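Local coordinates for protein ricin B-like lectin (Macrolepiota procera, PDB 4IZX) that binds galactose-containing glycans such as lactose through its ricin B-like beta-trefoil lectin fold, at residues V20-G25 with G39-W44; K29-Y34 with T120-W125; Y10-V15 with W135-P140; W53-A58 with F83-W88. All blocks are in the same frame, centred on the assembly; numbering follows the deposited sequence.

Contact 1 of 4, residues V20-G25 with G39-W44. With GAL (beta-D-galactopyranose), chain B; BGC (beta-D-glucopyranose), chain C.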
# COMPACT_ATOMS: atom_id res chain seq x y z
N VAL A 20 4.11 7.08 -4.88
CA VAL A 20 3.97 6.44 -3.58
C VAL A 20 2.51 6.30 -3.18
O VAL A 20 1.63 7.02 -3.68
CB VAL A 20 4.75 7.18 -2.49
CG1 VAL A 20 6.21 7.30 -2.85
CG2 VAL A 20 4.14 8.53 -2.16
N ILE A 21 2.27 5.42 -2.22
CA ILE A 21 0.95 5.25 -1.62
C ILE A 21 0.64 6.46 -0.75
O ILE A 21 1.37 6.74 0.23
CB ILE A 21 0.86 3.94 -0.82
CG1 ILE A 21 1.17 2.74 -1.72
CG2 ILE A 21 -0.47 3.83 -0.11
CD1 ILE A 21 0.91 1.39 -1.09
N ASP A 22 -0.44 7.14 -1.07
CA ASP A 22 -0.78 8.46 -0.54
C ASP A 22 -2.25 8.44 -0.12
O ASP A 22 -3.13 8.00 -0.84
CB ASP A 22 -0.45 9.46 -1.67
CG ASP A 22 -0.87 10.91 -1.43
OD1 ASP A 22 -2.05 11.12 -1.09
OD2 ASP A 22 -0.01 11.80 -1.69
N LEU A 23 -2.50 8.90 1.11
CA LEU A 23 -3.84 9.11 1.61
C LEU A 23 -4.30 10.47 1.09
O LEU A 23 -3.81 11.52 1.50
CB LEU A 23 -3.87 9.07 3.12
CG LEU A 23 -5.23 9.37 3.76
CD1 LEU A 23 -6.31 8.46 3.23
CD2 LEU A 23 -5.15 9.26 5.26
N SER A 24 -5.22 10.46 0.14
CA SER A 24 -5.61 11.66 -0.60
C SER A 24 -5.94 12.82 0.32
O SER A 24 -6.82 12.70 1.20
CB SER A 24 -6.84 11.36 -1.44
OG SER A 24 -7.26 12.54 -2.07
N GLY A 25 -5.35 13.96 0.05
CA GLY A 25 -5.71 15.16 0.78
C GLY A 25 -7.03 15.76 0.36
O GLY A 25 -7.56 16.63 1.05
N GLY A 39 5.15 14.29 2.61
CA GLY A 39 3.94 14.51 3.39
C GLY A 39 3.70 13.38 4.36
O GLY A 39 3.95 12.22 4.04
N LYS A 40 3.10 13.67 5.51
CA LYS A 40 2.79 12.60 6.48
C LYS A 40 1.64 11.71 6.03
O LYS A 40 1.51 10.58 6.47
CB LYS A 40 2.54 13.12 7.88
CG LYS A 40 3.82 13.31 8.69
CD LYS A 40 4.74 14.40 8.17
CE LYS A 40 5.93 14.58 9.11
NZ LYS A 40 6.79 15.68 8.67
N ASN A 41 0.85 12.19 5.06
CA ASN A 41 -0.15 11.39 4.37
C ASN A 41 0.46 10.42 3.36
O ASN A 41 -0.26 9.65 2.74
CB ASN A 41 -1.19 12.27 3.69
CG ASN A 41 -0.62 13.11 2.57
OD1 ASN A 41 0.43 13.75 2.72
ND2 ASN A 41 -1.26 13.08 1.41
N GLN A 42 1.79 10.44 3.22
CA GLN A 42 2.56 9.54 2.37
C GLN A 42 3.46 8.64 3.23
O GLN A 42 4.36 8.00 2.69
CB GLN A 42 3.36 10.33 1.39
CG GLN A 42 2.55 11.33 0.59
CD GLN A 42 3.35 12.01 -0.48
OE1 GLN A 42 4.44 12.51 -0.22
NE2 GLN A 42 2.82 12.06 -1.68
N GLN A 43 3.21 8.59 4.54
CA GLN A 43 3.98 7.84 5.49
C GLN A 43 3.06 6.92 6.26
O GLN A 43 1.98 7.32 6.69
CB GLN A 43 4.76 8.79 6.41
CG GLN A 43 5.73 9.67 5.66
CD GLN A 43 6.53 10.62 6.52
OE1 GLN A 43 6.81 11.78 6.13
NE2 GLN A 43 6.96 10.13 7.64
N TRP A 44 3.53 5.70 6.52
CA TRP A 44 2.73 4.61 7.05
C TRP A 44 3.51 3.92 8.16
O TRP A 44 4.63 3.44 7.93
CB TRP A 44 2.39 3.62 5.92
CG TRP A 44 1.60 4.29 4.84
CD1 TRP A 44 2.10 4.84 3.70
CD2 TRP A 44 0.18 4.55 4.84
NE1 TRP A 44 1.10 5.44 2.99
CE2 TRP A 44 -0.09 5.29 3.67
CE3 TRP A 44 -0.86 4.29 5.73
CZ2 TRP A 44 -1.38 5.73 3.36
CZ3 TRP A 44 -2.13 4.71 5.41
CH2 TRP A 44 -2.38 5.43 4.25
C1 GAL B . -2.94 16.93 -1.56
C2 GAL B . -1.86 16.15 -0.88
C3 GAL B . -1.25 15.14 -1.84
C4 GAL B . -2.35 14.30 -2.50
C5 GAL B . -3.36 15.24 -3.13
C6 GAL B . -4.51 14.51 -3.82
O2 GAL B . -0.84 17.05 -0.45
O3 GAL B . -0.33 14.33 -1.11
O4 GAL B . -3.02 13.50 -1.51
O5 GAL B . -3.93 16.09 -2.13
O6 GAL B . -5.38 15.47 -4.45
C2 BGC C . -6.49 19.95 -1.33
C3 BGC C . -5.69 18.64 -1.37
C4 BGC C . -4.22 18.88 -1.06
C5 BGC C . -4.03 19.94 0.04
C6 BGC C . -2.63 20.53 -0.06
C1 BGC C . -6.31 20.60 0.02
O1 BGC C . -7.24 21.68 0.20
O2 BGC C . -7.83 19.57 -1.62
O3 BGC C . -5.85 17.98 -2.64
O4 BGC C . -3.62 17.67 -0.59
O5 BGC C . -4.95 21.01 -0.09
O6 BGC C . -2.40 20.97 -1.40
O HOH W 1 3.99 5.95 0.91

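Contact 2 of 4, residues K29-Y34 with T120-W125. With GAL (beta-D-galactopyranose), chain B.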
# COMPACT_ATOMS: atom_id res chain seq x y z
N LYS A 29 -9.52 9.95 2.60
CA LYS A 29 -10.05 8.61 2.56
C LYS A 29 -9.51 7.72 1.43
O LYS A 29 -9.18 6.57 1.62
CB LYS A 29 -11.59 8.62 2.51
CG LYS A 29 -12.19 7.25 2.41
CD LYS A 29 -12.99 6.80 3.59
CE LYS A 29 -13.65 5.44 3.33
NZ LYS A 29 -13.60 4.48 4.50
N SER A 30 -9.46 8.26 0.23
CA SER A 30 -9.05 7.48 -0.93
C SER A 30 -7.55 7.27 -0.94
O SER A 30 -6.78 8.20 -0.67
CB SER A 30 -9.51 8.19 -2.20
OG SER A 30 -10.91 8.32 -2.28
N ILE A 31 -7.13 6.08 -1.33
CA ILE A 31 -5.72 5.76 -1.44
C ILE A 31 -5.28 5.81 -2.88
O ILE A 31 -5.88 5.15 -3.75
CB ILE A 31 -5.41 4.38 -0.83
CG1 ILE A 31 -5.87 4.27 0.63
CG2 ILE A 31 -3.93 4.05 -0.96
CD1 ILE A 31 -5.25 5.25 1.59
N ILE A 32 -4.27 6.64 -3.16
CA ILE A 32 -3.86 6.96 -4.50
C ILE A 32 -2.35 6.84 -4.65
O ILE A 32 -1.61 6.86 -3.66
CB ILE A 32 -4.31 8.40 -4.88
CG1 ILE A 32 -3.69 9.43 -3.92
CG2 ILE A 32 -5.83 8.50 -4.89
CD1 ILE A 32 -3.93 10.89 -4.28
N GLY A 33 -1.89 6.78 -5.89
CA GLY A 33 -0.49 7.00 -6.19
C GLY A 33 -0.21 8.46 -6.41
O GLY A 33 -0.95 9.13 -7.14
N TYR A 34 0.88 8.99 -5.84
CA TYR A 34 1.17 10.39 -5.94
C TYR A 34 2.66 10.60 -5.84
O TYR A 34 3.34 9.86 -5.11
CB TYR A 34 0.44 11.16 -4.81
CG TYR A 34 0.18 12.64 -5.09
CD1 TYR A 34 -0.95 13.05 -5.79
CD2 TYR A 34 1.02 13.60 -4.60
CE1 TYR A 34 -1.25 14.38 -5.96
CE2 TYR A 34 0.77 14.94 -4.78
CZ TYR A 34 -0.38 15.33 -5.47
OH TYR A 34 -0.69 16.68 -5.56
N THR A 120 -3.97 8.46 -9.29
CA THR A 120 -4.33 7.12 -9.75
C THR A 120 -4.71 6.22 -8.55
O THR A 120 -3.93 6.08 -7.62
CB THR A 120 -3.15 6.49 -10.53
OG1 THR A 120 -2.94 7.25 -11.70
CG2 THR A 120 -3.38 5.06 -10.89
N PRO A 121 -5.88 5.59 -8.57
CA PRO A 121 -6.26 4.80 -7.39
C PRO A 121 -5.39 3.57 -7.20
O PRO A 121 -4.94 2.93 -8.17
CB PRO A 121 -7.69 4.38 -7.73
CG PRO A 121 -8.21 5.44 -8.63
CD PRO A 121 -7.02 5.86 -9.47
N VAL A 122 -5.14 3.24 -5.94
CA VAL A 122 -4.58 1.96 -5.57
C VAL A 122 -5.75 1.00 -5.26
O VAL A 122 -6.69 1.37 -4.55
CB VAL A 122 -3.65 2.06 -4.35
CG1 VAL A 122 -3.03 0.71 -4.00
CG2 VAL A 122 -2.57 3.11 -4.59
N GLN A 123 -5.68 -0.21 -5.83
CA GLN A 123 -6.73 -1.18 -5.81
C GLN A 123 -6.18 -2.55 -5.42
O GLN A 123 -4.96 -2.75 -5.35
CB GLN A 123 -7.47 -1.24 -7.13
CG GLN A 123 -6.61 -1.83 -8.22
CD GLN A 123 -7.18 -1.76 -9.62
OE1 GLN A 123 -8.37 -1.47 -9.82
NE2 GLN A 123 -6.35 -2.10 -10.61
N LEU A 124 -7.07 -3.52 -5.22
CA LEU A 124 -6.71 -4.92 -5.22
C LEU A 124 -6.81 -5.50 -6.62
O LEU A 124 -7.68 -5.12 -7.40
CB LEU A 124 -7.62 -5.76 -4.32
CG LEU A 124 -7.59 -5.37 -2.85
CD1 LEU A 124 -8.57 -6.26 -2.08
CD2 LEU A 124 -6.21 -5.43 -2.26
N TRP A 125 -5.97 -6.47 -6.91
CA TRP A 125 -6.11 -7.29 -8.11
C TRP A 125 -5.47 -8.63 -7.85
O TRP A 125 -4.50 -8.74 -7.06
CB TRP A 125 -5.47 -6.62 -9.33
CG TRP A 125 -6.00 -7.12 -10.66
CD1 TRP A 125 -5.58 -8.20 -11.37
CD2 TRP A 125 -7.12 -6.58 -11.35
NE1 TRP A 125 -6.39 -8.37 -12.46
CE2 TRP A 125 -7.36 -7.41 -12.47
CE3 TRP A 125 -7.94 -5.47 -11.14
CZ2 TRP A 125 -8.36 -7.15 -13.39
CZ3 TRP A 125 -8.95 -5.21 -12.08
CH2 TRP A 125 -9.15 -6.06 -13.18
C1 GAL B . -2.94 16.93 -1.56
C2 GAL B . -1.86 16.15 -0.88
C3 GAL B . -1.25 15.14 -1.84
C4 GAL B . -2.35 14.30 -2.50
C5 GAL B . -3.36 15.24 -3.13
C6 GAL B . -4.51 14.51 -3.82
O2 GAL B . -0.84 17.05 -0.45
O3 GAL B . -0.33 14.33 -1.11
O4 GAL B . -3.02 13.50 -1.51
O5 GAL B . -3.93 16.09 -2.13
O6 GAL B . -5.38 15.47 -4.45

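Contact 3 of 4, residues Y10-V15 with W135-P140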
# COMPACT_ATOMS: atom_id res chain seq x y z
N TYR A 10 7.33 4.17 7.14
CA TYR A 10 7.91 4.01 5.83
C TYR A 10 7.09 4.71 4.76
O TYR A 10 5.88 4.92 4.93
CB TYR A 10 8.02 2.52 5.47
CG TYR A 10 8.85 1.74 6.46
CD1 TYR A 10 10.24 1.78 6.41
CD2 TYR A 10 8.29 1.01 7.48
CE1 TYR A 10 11.02 1.09 7.34
CE2 TYR A 10 9.05 0.33 8.40
CZ TYR A 10 10.41 0.40 8.35
OH TYR A 10 11.15 -0.31 9.28
N LYS A 11 7.73 5.01 3.63
CA LYS A 11 7.05 5.31 2.38
C LYS A 11 7.05 4.05 1.53
O LYS A 11 7.96 3.23 1.60
CB LYS A 11 7.68 6.49 1.66
CG LYS A 11 9.12 6.29 1.24
CD LYS A 11 9.61 7.50 0.44
CE LYS A 11 11.09 7.63 0.25
NZ LYS A 11 11.71 6.54 -0.43
N ILE A 12 6.03 3.93 0.70
CA ILE A 12 5.78 2.72 -0.07
C ILE A 12 5.68 3.14 -1.54
O ILE A 12 4.75 3.84 -1.94
CB ILE A 12 4.53 1.98 0.38
CG1 ILE A 12 4.56 1.69 1.88
CG2 ILE A 12 4.40 0.71 -0.41
CD1 ILE A 12 3.30 1.18 2.46
N THR A 13 6.69 2.79 -2.35
CA THR A 13 6.89 3.33 -3.69
C THR A 13 6.57 2.24 -4.72
O THR A 13 7.07 1.13 -4.63
CB THR A 13 8.31 3.82 -3.90
OG1 THR A 13 8.63 4.77 -2.88
CG2 THR A 13 8.46 4.50 -5.24
N ASN A 14 5.78 2.56 -5.74
CA ASN A 14 5.48 1.59 -6.79
C ASN A 14 6.70 1.39 -7.67
O ASN A 14 7.27 2.36 -8.17
CB ASN A 14 4.32 2.09 -7.62
CG ASN A 14 3.75 1.01 -8.51
OD1 ASN A 14 4.10 0.91 -9.69
ND2 ASN A 14 2.91 0.16 -7.91
N VAL A 15 7.07 0.14 -7.91
CA VAL A 15 8.26 -0.15 -8.72
C VAL A 15 8.09 0.31 -10.15
O VAL A 15 9.04 0.79 -10.77
CB VAL A 15 8.59 -1.64 -8.64
CG1 VAL A 15 9.63 -2.07 -9.67
CG2 VAL A 15 9.11 -2.01 -7.25
N TRP A 135 6.32 -3.16 -4.86
CA TRP A 135 6.48 -1.94 -4.09
C TRP A 135 7.77 -2.02 -3.30
O TRP A 135 8.08 -3.05 -2.71
CB TRP A 135 5.31 -1.77 -3.09
CG TRP A 135 3.93 -1.89 -3.69
CD1 TRP A 135 3.25 -3.03 -3.92
CD2 TRP A 135 3.12 -0.83 -4.18
NE1 TRP A 135 2.06 -2.75 -4.52
CE2 TRP A 135 1.94 -1.41 -4.66
CE3 TRP A 135 3.24 0.56 -4.19
CZ2 TRP A 135 0.89 -0.64 -5.15
CZ3 TRP A 135 2.20 1.32 -4.71
CH2 TRP A 135 1.04 0.72 -5.15
N THR A 136 8.50 -0.90 -3.21
CA THR A 136 9.59 -0.80 -2.24
C THR A 136 9.08 -0.17 -0.96
O THR A 136 8.14 0.60 -0.98
CB THR A 136 10.79 -0.05 -2.79
OG1 THR A 136 10.38 1.25 -3.16
CG2 THR A 136 11.37 -0.78 -3.96
N ILE A 137 9.67 -0.54 0.16
CA ILE A 137 9.29 -0.02 1.48
C ILE A 137 10.58 0.53 2.11
O ILE A 137 11.50 -0.25 2.38
CB ILE A 137 8.65 -1.12 2.37
CG1 ILE A 137 7.40 -1.71 1.70
CG2 ILE A 137 8.34 -0.57 3.74
CD1 ILE A 137 6.83 -2.92 2.41
N ASP A 138 10.68 1.84 2.32
CA ASP A 138 11.92 2.39 2.86
C ASP A 138 11.64 3.70 3.58
O ASP A 138 10.49 4.08 3.76
CB ASP A 138 13.02 2.43 1.83
CG ASP A 138 12.61 3.16 0.65
OD1 ASP A 138 11.68 3.97 0.73
OD2 ASP A 138 13.16 2.82 -0.41
N ARG A 139 12.68 4.24 4.20
CA ARG A 139 12.45 5.29 5.17
C ARG A 139 12.00 6.58 4.48
O ARG A 139 12.37 6.84 3.35
CB ARG A 139 13.68 5.57 6.01
CG ARG A 139 14.08 4.45 6.93
CD ARG A 139 15.02 5.01 7.99
NE ARG A 139 15.35 4.06 9.06
CZ ARG A 139 16.41 3.28 9.04
NH1 ARG A 139 17.32 3.38 8.05
NH2 ARG A 139 16.62 2.48 10.09
N PRO A 140 11.18 7.37 5.17
CA PRO A 140 10.67 8.63 4.58
C PRO A 140 11.72 9.70 4.37
O PRO A 140 12.75 9.69 5.06
CB PRO A 140 9.64 9.11 5.61
CG PRO A 140 9.33 7.95 6.46
CD PRO A 140 10.58 7.12 6.49
OXT PRO A 140 11.44 10.61 3.58
O HOH W 2 9.64 3.23 -0.83

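Contact 4 of 4, residues W53-A58 with F83-W88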
# COMPACT_ATOMS: atom_id res chain seq x y z
N TRP A 53 0.44 -7.58 9.43
CA TRP A 53 0.86 -6.19 9.49
C TRP A 53 -0.32 -5.26 9.39
O TRP A 53 -1.23 -5.46 8.55
CB TRP A 53 1.81 -5.86 8.35
CG TRP A 53 3.08 -6.61 8.36
CD1 TRP A 53 3.35 -7.80 7.73
CD2 TRP A 53 4.30 -6.25 9.03
NE1 TRP A 53 4.65 -8.19 7.96
CE2 TRP A 53 5.25 -7.25 8.75
CE3 TRP A 53 4.67 -5.17 9.84
CZ2 TRP A 53 6.54 -7.17 9.20
CZ3 TRP A 53 5.97 -5.12 10.31
CH2 TRP A 53 6.86 -6.11 9.98
N THR A 54 -0.33 -4.20 10.17
CA THR A 54 -1.25 -3.08 9.99
C THR A 54 -0.43 -1.86 9.62
O THR A 54 0.72 -1.71 10.06
CB THR A 54 -2.16 -2.86 11.21
OG1 THR A 54 -1.34 -2.38 12.28
CG2 THR A 54 -2.88 -4.13 11.59
N LEU A 55 -1.05 -0.98 8.85
CA LEU A 55 -0.39 0.22 8.32
C LEU A 55 -1.20 1.46 8.72
O LEU A 55 -2.33 1.63 8.26
CB LEU A 55 -0.25 0.17 6.80
CG LEU A 55 1.01 -0.53 6.27
CD1 LEU A 55 1.09 -1.97 6.70
CD2 LEU A 55 1.12 -0.46 4.79
N ARG A 56 -0.64 2.27 9.62
CA ARG A 56 -1.36 3.41 10.16
C ARG A 56 -0.85 4.71 9.56
O ARG A 56 0.35 4.97 9.54
CB ARG A 56 -1.22 3.45 11.69
CG ARG A 56 -1.99 4.58 12.35
CD ARG A 56 -1.53 4.80 13.78
NE ARG A 56 -2.64 4.76 14.73
CZ ARG A 56 -3.10 5.82 15.38
NH1 ARG A 56 -2.55 7.01 15.19
NH2 ARG A 56 -4.12 5.69 16.22
N SER A 57 -1.78 5.52 9.06
CA SER A 57 -1.42 6.78 8.46
C SER A 57 -0.78 7.71 9.47
O SER A 57 -1.38 8.00 10.52
CB SER A 57 -2.65 7.45 7.90
OG SER A 57 -2.40 8.80 7.57
N ALA A 58 0.42 8.19 9.19
CA ALA A 58 1.10 9.10 10.09
C ALA A 58 0.37 10.43 10.22
O ALA A 58 0.53 11.11 11.22
CB ALA A 58 2.54 9.29 9.64
N PHE A 83 -6.45 -2.92 9.97
CA PHE A 83 -6.73 -3.92 8.95
C PHE A 83 -5.44 -4.70 8.68
O PHE A 83 -4.41 -4.12 8.36
CB PHE A 83 -7.25 -3.28 7.66
CG PHE A 83 -7.64 -4.26 6.61
CD1 PHE A 83 -8.88 -4.82 6.58
CD2 PHE A 83 -6.71 -4.68 5.68
CE1 PHE A 83 -9.23 -5.75 5.62
CE2 PHE A 83 -7.05 -5.61 4.71
CZ PHE A 83 -8.32 -6.13 4.67
N GLU A 84 -5.50 -6.01 8.82
CA GLU A 84 -4.33 -6.87 8.66
C GLU A 84 -4.01 -7.19 7.21
O GLU A 84 -4.90 -7.57 6.43
CB GLU A 84 -4.47 -8.15 9.47
CG GLU A 84 -4.25 -7.95 10.97
CD GLU A 84 -4.30 -9.23 11.77
OE1 GLU A 84 -3.63 -9.35 12.80
OE2 GLU A 84 -5.08 -10.14 11.40
N TRP A 85 -2.72 -7.12 6.92
CA TRP A 85 -2.14 -7.45 5.63
C TRP A 85 -1.05 -8.49 5.79
O TRP A 85 -0.34 -8.51 6.78
CB TRP A 85 -1.49 -6.19 5.00
CG TRP A 85 -2.44 -5.09 4.74
CD1 TRP A 85 -2.65 -3.98 5.50
CD2 TRP A 85 -3.30 -4.94 3.60
NE1 TRP A 85 -3.57 -3.15 4.89
CE2 TRP A 85 -3.98 -3.72 3.72
CE3 TRP A 85 -3.57 -5.74 2.48
CZ2 TRP A 85 -4.88 -3.27 2.75
CZ3 TRP A 85 -4.46 -5.29 1.54
CH2 TRP A 85 -5.11 -4.07 1.68
N HIS A 86 -0.87 -9.33 4.77
CA HIS A 86 0.33 -10.14 4.64
C HIS A 86 1.28 -9.42 3.68
O HIS A 86 0.86 -8.93 2.64
CB HIS A 86 0.02 -11.53 4.09
CG HIS A 86 -0.62 -12.45 5.09
ND1 HIS A 86 -1.04 -13.73 4.77
CD2 HIS A 86 -0.86 -12.29 6.42
CE1 HIS A 86 -1.49 -14.31 5.86
NE2 HIS A 86 -1.40 -13.47 6.87
N ILE A 87 2.55 -9.36 4.04
CA ILE A 87 3.55 -8.67 3.25
C ILE A 87 4.68 -9.64 2.97
O ILE A 87 5.23 -10.22 3.89
CB ILE A 87 4.06 -7.40 3.96
CG1 ILE A 87 2.89 -6.46 4.25
CG2 ILE A 87 5.13 -6.74 3.12
CD1 ILE A 87 3.28 -5.17 4.92
N TRP A 88 5.00 -9.83 1.69
CA TRP A 88 6.01 -10.78 1.29
C TRP A 88 6.94 -10.16 0.29
O TRP A 88 6.53 -9.33 -0.52
CB TRP A 88 5.42 -12.04 0.65
CG TRP A 88 4.42 -12.73 1.53
CD1 TRP A 88 3.09 -12.94 1.24
CD2 TRP A 88 4.64 -13.27 2.83
NE1 TRP A 88 2.48 -13.54 2.31
CE2 TRP A 88 3.41 -13.77 3.29
CE3 TRP A 88 5.77 -13.38 3.66
CZ2 TRP A 88 3.27 -14.33 4.58
CZ3 TRP A 88 5.62 -13.93 4.92
CH2 TRP A 88 4.38 -14.41 5.36
O HOH W 3 5.44 -10.50 6.65
O HOH W 4 -3.84 -1.51 8.11

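Contact 1 of 4, residues V20-G25 with G39-W44
The indole of Trp-44 is approached at its edge, where Ile-21 O and a water both lie in the ring plane. Its NE1 donates to Ile-21 O over 3.1 Å in an almost straight bond (174°), although the nitrogen stands above the carbonyl plane and not on a lone pair. The Asp-22 carboxylate, with CG anti to the backbone N, is turned nearly perpendicular to the amides of both Asn-41 and Gln-42. Gln-42 NE2 reaches the anti lone pair of Asp-22 OD2 at 2.8 Å, and the same nitrogen also holds Pro-35 O. Asn-41 pairs with Leu-23 twice: Leu-23 N donates to Asn-41 O at 2.9 Å, and Asn-41 ND2 returns a bond to Leu-23 O at 3.0 Å. The water donates to Ile-21 O and Gln-42 O and so bridges the two backbones beside the NE1 bond. Gln-42 and Trp-44 form the QxW motif that marks ricin-type lectins. In front of this framework sits galactose. Its O4 donates to Asp-22 OD1 and accepts from Gly-25 N, while O3 donates to Asp-22 OD2 at 2.6 Å and accepts from Asn-41 ND2 at 3.0 Å; His-37 adds a further bond. With amide and hydroxyl donors converging on it, Asp-22 is probably ionised, and Gln-42, a second-shell residue, is placed to hold the rotation of the carboxylate presented to the sugar.

Contact 2 of 4, residues K29-Y34 with T120-W125
Thr-120 O is gripped from two points of the 31-34 strand: by one hydrogen bond and one weaker CA-H contact. Gly-33 N supplies the bond, lying in the carbonyl plane at 2.8 Å from Thr-120 O, and Ile-32 CA approaches the same oxygen to 3.2 Å. A second backbone bond, from Val-122 N to Ile-31 O at 3.0 Å, is nearly straight (177°), but here the donor is above the carbonyl plane. The two bonds flank Ile-32 and Pro-121, an antiparallel non-hydrogen-bonded pair with diverging side chains, and the strand segments are strongly twisted, running at 126° to one another. Of the side chains, Ile-31 and Val-122 cross obliquely, with Ile-31 CG2 against Val-122 CB at 3.9 Å; both also rest on Leu-76 in the buried interior. Val-122 CG2 also lies against the backbone, touching Ile-32 C at 3.7 Å. Ile-32 has CG1 in the crowded position between backbone N and carbonyl carbon, with the chain extended beyond it, so CD1 leads away from Pro-121 and reaches galactose C6 at 3.7 Å. Tyr-34, two residues on and on the same side, lays one ring face under the sugar, with galactose C4 3.5 Å above the plane over the ring centre. The strand thus meets the sugar through carbon: an apolar platform, as is common in galactose-binding lectins, that complements the polar grip of Asp-22, Gly-25, His-37 and Asn-41 and suits the carbon-rich side of galactose.

Contact 3 of 4, residues Y10-V15 with W135-P140
Strands 9-14 and 135-138, the first and last of the beta-trefoil, pair antiparallel, joining the beginning and the end of the fold. On the buried face, Asn-14 crosses Trp-135 obliquely, its amide nearly perpendicular (84°) to the indole; ND2 stands 3.3 Å above the ring plane, toward the rim, and also donates to His-132 O. Ile-12 slants across Trp-135, with CG2 at 3.8 Å from Trp-135 CB. Farther along, Tyr-10 crosses Ile-137, whose CG2 presses on Tyr-10 CG at 3.6 Å, while the Asp-138 carbonyl carbon lies at the edge of the tyrosine ring, in its plane. Thr-13 and Thr-136 occupy the other face side by side, pointing the same way, and their backbones exchange a reciprocal pair of hydrogen bonds. Lys-11 and Asp-138 are paired likewise and share that face. A water lies within hydrogen-bonding distance of both threonine hydroxyls, Lys-11 O and Asp-138 OD1. Lys-11 also makes a cation-pi contact with Tyr-36. Lys-11 CG takes the crowded position between backbone N and carbonyl carbon, the chain bends at chi4 (60°), and NZ comes down from above the carboxylate plane, 40° out of it, in a salt bridge of 2.8 Å to Asp-138 OD1.

Contact 4 of 4, residues W53-A58 with F83-W88
Trp-53 leaves its strand with CG anti to the carbonyl carbon, and from CB along the CG-CD1-NE1 side of the ring it meets Ile-87. CB lies 3.8 Å from Ile-87 CD1, and Trp-85 O is also close, at the edge of the indole. CG is nearer still, 3.7 Å from the same methyl, which sits over the face of the five-membered ring in a CH-pi contact, 29° off the normal. CD1 of the ring meets Ile-87 CG1 at 3.8 Å. NE1 comes within 4.1 Å of Ile-87 CB and donates in the ring plane to a water at 2.8 Å, which in turn donates to Ile-87 O. The benzo ring, at the tip, runs on beyond Ile-87. The two side chains cross at about a right angle. The backbones are joined by a single hydrogen-bonded bridge, Trp-53 with Trp-85: Trp-53 N donates to Trp-85 O at 2.9 Å, and Trp-85 N to Trp-53 O at 2.8 Å. A second water accepts from Leu-55 N and lies within hydrogen-bonding distance of Phe-83 O. Trp-53 and Ile-87 both line the site occupied by benzamidine, probably a molecule from the crystallisation liquor. The contact joins strand 53-57, outermost in its sheet, to the run leading into strand 86-89. Behind it, Phe-46 of strand 44-48 touches both Leu-55 and Ile-87, Trp-48 packs edge-to-face on Trp-53, and Phe-97 of strand 97-100 rests on Ile-87.

Overall arrangement
Contacts 1 and 2, with centres about 11 Å apart, together build the galactose site: strands 20-23 and 31-34 are sheet neighbours, joined by Asp-22 N to Ile-32 O at 2.8 Å, and each touches the sugar. Contact 3 joins the first and last strands and lies about 11 Å, centre to centre, from contact 1, to which strand 9-14 connects through backbone bonds. Contact 4 is on the other side of the chain's centre from contact 2; the side chain of Leu-55 is about 12 Å from that of Asp-22. Ile-12 CD1 meets Leu-55 CD2 at 3.6 Å, linking contacts 3 and 4 inside the trefoil, and benzamidine lies about 4 Å from the Trp-53 side chain.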